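Side-chain contacts in bacillaene synthase dehydratase PksH (Bacillus subtilis, PDB 3HP0), which catalyses the dehydration of a carrier-bound (S)-3-hydroxy-3-methylglutaryl group to a 3-methylglutaconyl group during synthesis of the antibiotic bacillaene: residues 168-171 with 172-176; 159-162 with 163-167; 89-92 with 93-96. All coordinates share one frame; numbering follows the deposited sequence.

In the fold
All three contacts are local, between neighbours along the chain of one crotonase-family domain. Contact 3 lies nearest the middle, its centre about 9 Å from the centre of the chain. It is mostly apolar, with leucines and aromatic rings facing other helices. Contacts 1 and 2 sit further out, at about 16 and 17 Å. They follow each other in the chain: contact 2 lies on helix 157-166, contact 1 on the following loop and the start of helix 172-178. They touch where Ile170 CG2 meets Met163 CG at 3.8 Å. Contact 1 opens its helix with a capping box. Contact 2 has a buried face and an exposed face with CH-pi pairs. Contact 3 touches neither.

Contact 1 of 3, residues 168-171 with 172-176; sequences KPIS and VQEAS
Ser171 and Glu174 face each other across the first turn of helix 172-178 and form a capping box. Ser171 is the N-cap. Its OG accepts a nearly straight hydrogen bond from Glu174 N at 3.2 Å. Glu174 returns the bond through its carboxylate: Ser171 N donates to Glu174 OE2 at 3.0 Å. The donor comes to the anti side of OE2, 16° out of the carboxylate plane. Two backbone N-H groups at the helix start thus find side-chain acceptors.

At chi1 66°, Ser171 OG is held between its backbone N and carbonyl carbon, where it can meet Glu174 N. Glu174 runs straight beyond CG (chi2 -177°), which carries its carboxylate back past the serine. The two side chains lie close on the way, with Glu174 CG 3.1 Å from Ser171 OG. Gln173 folds back over the serine, with Gln173 OE1 3.3 Å from Ser171 CB.

Ile170 crosses the end of Glu174 at a slant. Its CB lies 3.3 Å from Glu174 OE2, so the carboxylate oxygen rests against an apolar branch point. The other end of Ile170 serves the helix. Ile170 CD1 packs on Ala175, 3.9 Å from the CB of that residue.

Strand 132-134 continues this packing. The helix start lies beside it, since Ile170 and Ala175 both touch Phe133. Ile170 is also joined to Phe133 by a backbone hydrogen bond. Val172 turns from the loop and packs on Phe184. The first regular backbone bond across the cap runs from Ala175 N to Ser171 O, 3.0 Å long.

Contact 2 of 3, residues 159-162 with 163-167; sequences KAHY and MTLMT
Thr164 and Ala160 make the strongest polar contact here. Thr164 OG1 donates to Ala160 O at 2.7 Å, and Thr164 N donates to the same oxygen at 3.0 Å. The two donors reach it from opposite faces of the carbonyl plane. The hydroxyl is tilted 33° from that plane. Thr164 OG1 lies beside its own backbone N (chi1 -50°), which brings it back to the preceding turn. The carbonyl is thus gripped twice, by backbone and side chain of one residue.

Backbone bonds from Met163 N to Lys159 O, Leu165 N to His161 O and Met166 N to Tyr162 O continue the alpha-helical pattern. This is the last part of helix 157-166 in the crotonase-family domain. Thr167 then leaves the helix with a positive phi. Thr164 lies about 6 Å, side chain to side chain, from the active-site Glu137. It packs on Leu135 and Leu148, while Ala160 touches helix 148-155.

The exposed face carries two CH-pi contacts, each between residues four apart. Leu165 CD1 stands over one face of the His161 imidazole, 3.7 Å from the ring centroid and offset toward the rim. Its nearest ring atom is His161 NE2. Met166, a selenomethionine, lays CG over one face of the Tyr162 ring, 3.8 Å from the centroid. CG comes closest to Tyr162 CE1, at 3.5 Å. The bend at chi2 (-54°) puts SE obliquely to the ring in a Met-aromatic contact, 5.1 Å from the centroid of Tyr162. Away from these pairs, Lys159 makes a cation-pi contact with Trp178.

Contact 3 of 3, residues 89-92 with 93-96; sequences LYDL and WMKL
Trp93 lies against Leu89, one turn earlier in helix 87-98. Trp93 CB starts near the backbone, 3.6 Å from Tyr90 O. CG comes next and is also 3.6 Å from an oxygen, Leu89 O, which sits over one face of the indole. CD1 and CD2 flank the same oxygen at slightly greater range. Further out the ring meets the leucine side chain. NE1 and CE2 approach Leu89 CD1, and CZ2 touches both methyls. At the far end of the ring, CH2 meets Leu89 CD2 at 3.6 Å. Leu89 CG stands above the six-membered ring, 3.9 Å from its centroid and 14° off the normal. This is a CH-pi contact over the face. Leu89 CG is anti to the leucine backbone N (chi1 179°), which carries the branch toward the tryptophan.

The helix belongs to the crotonase-family domain and is held by regular i to i+4 backbone bonds, such as Trp93 N to Leu89 O. Around it, Trp93 meets Phe118 edge-to-face, while Leu92 and Leu96 pack on helix 34-48.

Tyr90 and Met94, a selenomethionine, make a Met-aromatic contact on another side of the helix. Met94 CG reaches Tyr90 CD2 at 3.8 Å. Met94 SE lies at the edge of the ring, 5.0 Å from the centroid of Tyr90. The Tyr90 hydroxyl bonds to Val221 O. Asp91 OD1 forms a salt bridge with Lys225 NZ, also of helix 220-235, and lies 4.2 Å from Met94 SE.

Contact 1 of 3, residues 168-171 with 172-176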
ATOM      1  N   LYS A 168      13.845   2.677  11.578  1.00 42.35           N
ATOM      2  CA  LYS A 168      14.774   2.109  10.612  1.00 44.29           C
ATOM      3  C   LYS A 168      14.177   1.032   9.721  1.00 43.87           C
ATOM      4  O   LYS A 168      13.468   0.140  10.187  1.00 43.49           O
ATOM      5  CB  LYS A 168      16.027   1.573  11.305  1.00 47.53           C
ATOM      6  CG  LYS A 168      15.804   0.422  12.253  1.00 51.65           C
ATOM      7  CD  LYS A 168      17.147  -0.127  12.722  1.00 55.84           C
ATOM      8  CE  LYS A 168      17.986  -0.614  11.539  1.00 57.63           C
ATOM      9  NZ  LYS A 168      19.232  -1.312  11.972  1.00 59.94           N
ATOM     10  N   PRO A 169      14.473   1.102   8.416  1.00 42.61           N
ATOM     11  CA  PRO A 169      13.963   0.127   7.457  1.00 41.34           C
ATOM     12  C   PRO A 169      14.330  -1.287   7.881  1.00 40.07           C
ATOM     13  O   PRO A 169      15.376  -1.508   8.492  1.00 39.29           O
ATOM     14  CB  PRO A 169      14.634   0.548   6.153  1.00 42.34           C
ATOM     15  CG  PRO A 169      15.920   1.126   6.619  1.00 42.22           C
ATOM     16  CD  PRO A 169      15.487   1.964   7.786  1.00 42.23           C
ATOM     17  N   ILE A 170      13.455  -2.237   7.577  1.00 37.45           N
ATOM     18  CA  ILE A 170      13.713  -3.617   7.933  1.00 37.89           C
ATOM     19  C   ILE A 170      14.101  -4.361   6.663  1.00 37.35           C
ATOM     20  O   ILE A 170      13.745  -3.945   5.560  1.00 36.61           O
ATOM     21  CB  ILE A 170      12.477  -4.287   8.567  1.00 40.09           C
ATOM     22  CG1 ILE A 170      11.411  -4.535   7.505  1.00 40.33           C
ATOM     23  CG2 ILE A 170      11.902  -3.389   9.664  1.00 41.16           C
ATOM     24  CD1 ILE A 170      10.303  -5.436   7.982  1.00 44.59           C
ATOM     25  N   SER A 171      14.835  -5.455   6.828  1.00 35.69           N
ATOM     26  CA  SER A 171      15.293  -6.250   5.699  1.00 36.78           C
ATOM     27  C   SER A 171      14.186  -7.137   5.132  1.00 36.67           C
ATOM     28  O   SER A 171      13.163  -7.367   5.781  1.00 37.04           O
ATOM     29  CB  SER A 171      16.461  -7.129   6.135  1.00 35.96           C
ATOM     30  OG  SER A 171      16.025  -8.091   7.081  1.00 37.58           O
ATOM     31  N   VAL A 172      14.397  -7.640   3.921  1.00 35.34           N
ATOM     32  CA  VAL A 172      13.421  -8.519   3.309  1.00 34.74           C
ATOM     33  C   VAL A 172      13.327  -9.799   4.144  1.00 34.32           C
ATOM     34  O   VAL A 172      12.312 -10.494   4.118  1.00 32.42           O
ATOM     35  CB  VAL A 172      13.810  -8.864   1.853  1.00 35.99           C
ATOM     36  CG1 VAL A 172      15.178  -9.511   1.813  1.00 34.70           C
ATOM     37  CG2 VAL A 172      12.761  -9.782   1.244  1.00 35.81           C
ATOM     38  N   GLN A 173      14.387 -10.095   4.898  1.00 33.40           N
ATOM     39  CA  GLN A 173      14.425 -11.279   5.762  1.00 32.76           C
ATOM     40  C   GLN A 173      13.456 -11.129   6.935  1.00 32.78           C
ATOM     41  O   GLN A 173      12.663 -12.035   7.212  1.00 31.68           O
ATOM     42  CB  GLN A 173      15.832 -11.512   6.336  1.00 32.39           C
ATOM     43  CG  GLN A 173      16.882 -12.046   5.371  1.00 30.69           C
ATOM     44  CD  GLN A 173      17.200 -11.089   4.238  1.00 31.01           C
ATOM     45  OE1 GLN A 173      17.239  -9.867   4.421  1.00 29.67           O
ATOM     46  NE2 GLN A 173      17.451 -11.644   3.057  1.00 32.49           N
ATOM     47  N   GLU A 174      13.537  -9.995   7.635  1.00 32.17           N
ATOM     48  CA  GLU A 174      12.657  -9.752   8.773  1.00 34.60           C
ATOM     49  C   GLU A 174      11.216  -9.693   8.287  1.00 32.94           C
ATOM     50  O   GLU A 174      10.321 -10.266   8.908  1.00 33.39           O
ATOM     51  CB  GLU A 174      12.997  -8.437   9.466  1.00 38.21           C
ATOM     52  CG  GLU A 174      14.460  -8.215   9.701  1.00 45.05           C
ATOM     53  CD  GLU A 174      14.724  -6.928  10.457  1.00 48.74           C
ATOM     54  OE1 GLU A 174      14.531  -6.927  11.696  1.00 49.41           O
ATOM     55  OE2 GLU A 174      15.112  -5.925   9.808  1.00 49.51           O
ATOM     56  N   ALA A 175      10.997  -8.995   7.177  1.00 29.38           N
ATOM     57  CA  ALA A 175       9.659  -8.891   6.618  1.00 29.45           C
ATOM     58  C   ALA A 175       9.098 -10.303   6.458  1.00 28.56           C
ATOM     59  O   ALA A 175       7.932 -10.561   6.771  1.00 27.76           O
ATOM     60  CB  ALA A 175       9.702  -8.180   5.264  1.00 26.05           C
ATOM     61  N   SER A 176       9.943 -11.215   5.984  1.00 29.05           N
ATOM     62  CA  SER A 176       9.534 -12.602   5.777  1.00 29.94           C
ATOM     63  C   SER A 176       9.232 -13.281   7.099  1.00 29.79           C
ATOM     64  O   SER A 176       8.183 -13.906   7.258  1.00 29.55           O
ATOM     65  CB  SER A 176      10.626 -13.389   5.038  1.00 32.49           C
ATOM     66  OG  SER A 176      10.252 -14.752   4.860  1.00 30.79           O
TER

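Contact 2 of 3, residues 159-162 with 163-167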
ATOM      1  N   LYS A 159       5.170  -5.917  16.433  1.00 24.34           N
ATOM      2  CA  LYS A 159       6.106  -5.695  15.354  1.00 26.18           C
ATOM      3  C   LYS A 159       5.857  -4.353  14.662  1.00 25.64           C
ATOM      4  O   LYS A 159       6.804  -3.631  14.336  1.00 23.82           O
ATOM      5  CB  LYS A 159       6.035  -6.854  14.356  1.00 29.52           C
ATOM      6  CG  LYS A 159       6.440  -8.192  14.964  1.00 32.54           C
ATOM      7  CD  LYS A 159       7.938  -8.256  15.235  1.00 37.44           C
ATOM      8  CE  LYS A 159       8.321  -9.501  16.057  1.00 41.90           C
ATOM      9  NZ  LYS A 159       7.691 -10.770  15.543  1.00 45.54           N
ATOM     10  N   ALA A 160       4.594  -4.007  14.439  1.00 24.67           N
ATOM     11  CA  ALA A 160       4.295  -2.732  13.789  1.00 25.31           C
ATOM     12  C   ALA A 160       4.739  -1.570  14.693  1.00 24.77           C
ATOM     13  O   ALA A 160       5.250  -0.549  14.215  1.00 22.57           O
ATOM     14  CB  ALA A 160       2.807  -2.628  13.490  1.00 26.10           C
ATOM     15  N   HIS A 161       4.560  -1.763  15.999  1.00 23.00           N
ATOM     16  CA  HIS A 161       4.907  -0.778  17.020  1.00 23.75           C
ATOM     17  C   HIS A 161       6.417  -0.489  17.062  1.00 23.33           C
ATOM     18  O   HIS A 161       6.838   0.659  17.011  1.00 22.30           O
ATOM     19  CB  HIS A 161       4.403  -1.287  18.378  1.00 25.02           C
ATOM     20  CG  HIS A 161       4.415  -0.258  19.468  1.00 29.25           C
ATOM     21  ND1 HIS A 161       3.849   0.992  19.322  1.00 29.47           N
ATOM     22  CD2 HIS A 161       4.867  -0.321  20.744  1.00 28.11           C
ATOM     23  CE1 HIS A 161       3.951   1.653  20.463  1.00 29.63           C
ATOM     24  NE2 HIS A 161       4.563   0.878  21.342  1.00 28.44           N
ATOM     25  N   TYR A 162       7.219  -1.544  17.138  1.00 23.53           N
ATOM     26  CA  TYR A 162       8.672  -1.438  17.182  1.00 25.15           C
ATOM     27  C   TYR A 162       9.183  -0.739  15.921  1.00 27.58           C
ATOM     28  O   TYR A 162      10.074   0.110  15.974  1.00 27.31           O
ATOM     29  CB  TYR A 162       9.264  -2.844  17.285  1.00 24.67           C
ATOM     30  CG  TYR A 162      10.766  -2.903  17.482  1.00 25.79           C
ATOM     31  CD1 TYR A 162      11.375  -2.310  18.599  1.00 26.71           C
ATOM     32  CD2 TYR A 162      11.572  -3.590  16.575  1.00 23.31           C
ATOM     33  CE1 TYR A 162      12.753  -2.412  18.803  1.00 26.97           C
ATOM     34  CE2 TYR A 162      12.938  -3.696  16.764  1.00 25.70           C
ATOM     35  CZ  TYR A 162      13.526  -3.110  17.877  1.00 28.47           C
ATOM     36  OH  TYR A 162      14.883  -3.240  18.054  1.00 28.47           O
HETATM   37  N   MSE A 163       8.597  -1.108  14.791  1.00 28.42           N
HETATM   38  CA  MSE A 163       8.943  -0.545  13.495  1.00 30.05           C
HETATM   39  C   MSE A 163       8.710   0.958  13.448  1.00 27.31           C
HETATM   40  O   MSE A 163       9.562   1.722  12.987  1.00 25.28           O
HETATM   41  CB  MSE A 163       8.078  -1.189  12.416  1.00 34.03           C
HETATM   42  CG  MSE A 163       8.829  -1.819  11.289  1.00 40.11           C
HETATM   43 SE   MSE A 163       7.577  -2.666  10.086  1.00 45.07          SE
HETATM   44  CE  MSE A 163       7.697  -1.396   8.641  1.00 40.06           C
ATOM     45  N   THR A 164       7.536   1.368  13.913  1.00 25.63           N
ATOM     46  CA  THR A 164       7.157   2.771  13.884  1.00 26.28           C
ATOM     47  C   THR A 164       8.024   3.592  14.819  1.00 26.02           C
ATOM     48  O   THR A 164       8.474   4.672  14.454  1.00 24.81           O
ATOM     49  CB  THR A 164       5.664   2.952  14.259  1.00 27.65           C
ATOM     50  OG1 THR A 164       4.863   2.048  13.482  1.00 25.83           O
ATOM     51  CG2 THR A 164       5.211   4.389  13.978  1.00 23.03           C
ATOM     52  N   LEU A 165       8.262   3.063  16.018  1.00 27.40           N
ATOM     53  CA  LEU A 165       9.080   3.739  17.018  1.00 29.15           C
ATOM     54  C   LEU A 165      10.553   3.817  16.616  1.00 30.38           C
ATOM     55  O   LEU A 165      11.192   4.844  16.832  1.00 30.07           O
ATOM     56  CB  LEU A 165       8.976   3.031  18.374  1.00 28.77           C
ATOM     57  CG  LEU A 165       7.659   3.088  19.157  1.00 29.47           C
ATOM     58  CD1 LEU A 165       7.716   2.110  20.313  1.00 28.30           C
ATOM     59  CD2 LEU A 165       7.405   4.495  19.669  1.00 27.97           C
HETATM   60  N   MSE A 166      11.081   2.742  16.024  1.00 31.21           N
HETATM   61  CA  MSE A 166      12.492   2.693  15.629  1.00 32.50           C
HETATM   62  C   MSE A 166      12.859   3.382  14.319  1.00 31.47           C
HETATM   63  O   MSE A 166      14.025   3.687  14.086  1.00 28.55           O
HETATM   64  CB  MSE A 166      12.985   1.247  15.599  1.00 36.51           C
HETATM   65  CG  MSE A 166      13.107   0.606  16.974  1.00 42.53           C
HETATM   66 SE   MSE A 166      14.196   1.629  18.213  1.00 55.04          SE
HETATM   67  CE  MSE A 166      12.798   2.390  19.285  1.00 48.19           C
ATOM     68  N   THR A 167      11.875   3.595  13.456  1.00 33.37           N
ATOM     69  CA  THR A 167      12.108   4.299  12.204  1.00 37.84           C
ATOM     70  C   THR A 167      13.066   3.675  11.184  1.00 40.32           C
ATOM     71  O   THR A 167      13.103   4.102  10.026  1.00 41.69           O
ATOM     72  CB  THR A 167      12.610   5.711  12.508  1.00 39.19           C
ATOM     73  OG1 THR A 167      11.638   6.388  13.310  1.00 42.13           O
ATOM     74  CG2 THR A 167      12.858   6.488  11.223  1.00 41.41           C
TER

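Contact 3 of 3, residues 89-92 with 93-96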
ATOM      1  N   LEU A  89      -8.256   6.157  -0.560  1.00 35.44           N
ATOM      2  CA  LEU A  89      -7.079   5.307  -0.447  1.00 32.88           C
ATOM      3  C   LEU A  89      -7.357   4.124   0.488  1.00 30.93           C
ATOM      4  O   LEU A  89      -7.027   2.975   0.175  1.00 30.69           O
ATOM      5  CB  LEU A  89      -5.895   6.112   0.097  1.00 32.53           C
ATOM      6  CG  LEU A  89      -4.591   5.330   0.280  1.00 33.81           C
ATOM      7  CD1 LEU A  89      -4.090   4.861  -1.080  1.00 33.46           C
ATOM      8  CD2 LEU A  89      -3.539   6.201   0.956  1.00 34.30           C
ATOM      9  N   TYR A  90      -7.965   4.409   1.635  1.00 26.70           N
ATOM     10  CA  TYR A  90      -8.263   3.364   2.605  1.00 24.68           C
ATOM     11  C   TYR A  90      -9.198   2.315   2.020  1.00 26.42           C
ATOM     12  O   TYR A  90      -8.962   1.117   2.174  1.00 26.14           O
ATOM     13  CB  TYR A  90      -8.890   3.960   3.859  1.00 19.18           C
ATOM     14  CG  TYR A  90      -8.778   3.076   5.086  1.00 18.35           C
ATOM     15  CD1 TYR A  90      -7.736   3.255   6.005  1.00 14.64           C
ATOM     16  CD2 TYR A  90      -9.724   2.076   5.345  1.00 15.05           C
ATOM     17  CE1 TYR A  90      -7.646   2.481   7.145  1.00 14.18           C
ATOM     18  CE2 TYR A  90      -9.637   1.283   6.494  1.00 14.14           C
ATOM     19  CZ  TYR A  90      -8.602   1.496   7.391  1.00 17.32           C
ATOM     20  OH  TYR A  90      -8.538   0.766   8.556  1.00 19.33           O
ATOM     21  N   ASP A  91     -10.251   2.767   1.339  1.00 28.20           N
ATOM     22  CA  ASP A  91     -11.215   1.854   0.730  1.00 28.54           C
ATOM     23  C   ASP A  91     -10.599   1.030  -0.382  1.00 27.02           C
ATOM     24  O   ASP A  91     -10.998  -0.108  -0.605  1.00 25.30           O
ATOM     25  CB  ASP A  91     -12.427   2.621   0.204  1.00 30.36           C
ATOM     26  CG  ASP A  91     -13.306   3.122   1.321  1.00 33.13           C
ATOM     27  OD1 ASP A  91     -13.520   2.353   2.282  1.00 35.19           O
ATOM     28  OD2 ASP A  91     -13.782   4.273   1.242  1.00 36.99           O
ATOM     29  N   LEU A  92      -9.629   1.615  -1.074  1.00 27.00           N
ATOM     30  CA  LEU A  92      -8.915   0.922  -2.138  1.00 26.48           C
ATOM     31  C   LEU A  92      -8.150  -0.244  -1.505  1.00 26.86           C
ATOM     32  O   LEU A  92      -8.253  -1.392  -1.954  1.00 28.70           O
ATOM     33  CB  LEU A  92      -7.938   1.877  -2.807  1.00 26.64           C
ATOM     34  CG  LEU A  92      -6.904   1.312  -3.780  1.00 28.56           C
ATOM     35  CD1 LEU A  92      -7.576   0.489  -4.868  1.00 28.88           C
ATOM     36  CD2 LEU A  92      -6.124   2.473  -4.370  1.00 27.99           C
ATOM     37  N   TRP A  93      -7.399   0.045  -0.448  1.00 24.68           N
ATOM     38  CA  TRP A  93      -6.644  -1.000   0.222  1.00 22.69           C
ATOM     39  C   TRP A  93      -7.595  -2.054   0.766  1.00 23.27           C
ATOM     40  O   TRP A  93      -7.260  -3.237   0.801  1.00 20.96           O
ATOM     41  CB  TRP A  93      -5.793  -0.416   1.351  1.00 21.29           C
ATOM     42  CG  TRP A  93      -4.625   0.400   0.853  1.00 21.10           C
ATOM     43  CD1 TRP A  93      -4.064   0.350  -0.390  1.00 20.80           C
ATOM     44  CD2 TRP A  93      -3.865   1.355   1.598  1.00 19.91           C
ATOM     45  NE1 TRP A  93      -3.001   1.216  -0.467  1.00 22.15           N
ATOM     46  CE2 TRP A  93      -2.856   1.847   0.739  1.00 21.36           C
ATOM     47  CE3 TRP A  93      -3.939   1.849   2.908  1.00 20.03           C
ATOM     48  CZ2 TRP A  93      -1.923   2.811   1.149  1.00 22.36           C
ATOM     49  CZ3 TRP A  93      -3.016   2.807   3.317  1.00 20.41           C
ATOM     50  CH2 TRP A  93      -2.021   3.277   2.438  1.00 21.38           C
HETATM   51  N   MSE A  94      -8.788  -1.624   1.177  1.00 23.75           N
HETATM   52  CA  MSE A  94      -9.784  -2.563   1.695  1.00 24.71           C
HETATM   53  C   MSE A  94     -10.298  -3.450   0.567  1.00 21.71           C
HETATM   54  O   MSE A  94     -10.526  -4.640   0.752  1.00 20.42           O
HETATM   55  CB  MSE A  94     -10.966  -1.826   2.319  1.00 27.26           C
HETATM   56  CG  MSE A  94     -10.652  -1.124   3.622  1.00 37.15           C
HETATM   57 SE   MSE A  94     -12.264  -0.843   4.686  1.00 50.44          SE
HETATM   58  CE  MSE A  94     -12.291  -2.559   5.591  1.00 45.23           C
ATOM     59  N   LYS A  95     -10.468  -2.855  -0.606  1.00 22.21           N
ATOM     60  CA  LYS A  95     -10.965  -3.565  -1.779  1.00 24.51           C
ATOM     61  C   LYS A  95      -9.993  -4.703  -2.116  1.00 24.83           C
ATOM     62  O   LYS A  95     -10.408  -5.832  -2.402  1.00 25.35           O
ATOM     63  CB  LYS A  95     -11.068  -2.593  -2.960  1.00 27.43           C
ATOM     64  CG  LYS A  95     -12.125  -2.928  -3.996  1.00 32.73           C
ATOM     65  CD  LYS A  95     -13.518  -2.658  -3.443  1.00 39.74           C
ATOM     66  CE  LYS A  95     -14.529  -2.391  -4.560  1.00 41.40           C
ATOM     67  NZ  LYS A  95     -15.875  -1.979  -4.034  1.00 42.49           N
ATOM     68  N   LEU A  96      -8.699  -4.392  -2.086  1.00 23.30           N
ATOM     69  CA  LEU A  96      -7.671  -5.378  -2.370  1.00 21.97           C
ATOM     70  C   LEU A  96      -7.847  -6.596  -1.485  1.00 21.82           C
ATOM     71  O   LEU A  96      -7.616  -7.719  -1.924  1.00 21.44           O
ATOM     72  CB  LEU A  96      -6.284  -4.782  -2.138  1.00 24.87           C
ATOM     73  CG  LEU A  96      -5.550  -4.058  -3.268  1.00 24.17           C
ATOM     74  CD1 LEU A  96      -6.453  -3.763  -4.450  1.00 27.05           C
ATOM     75  CD2 LEU A  96      -4.965  -2.791  -2.695  1.00 26.12           C
TER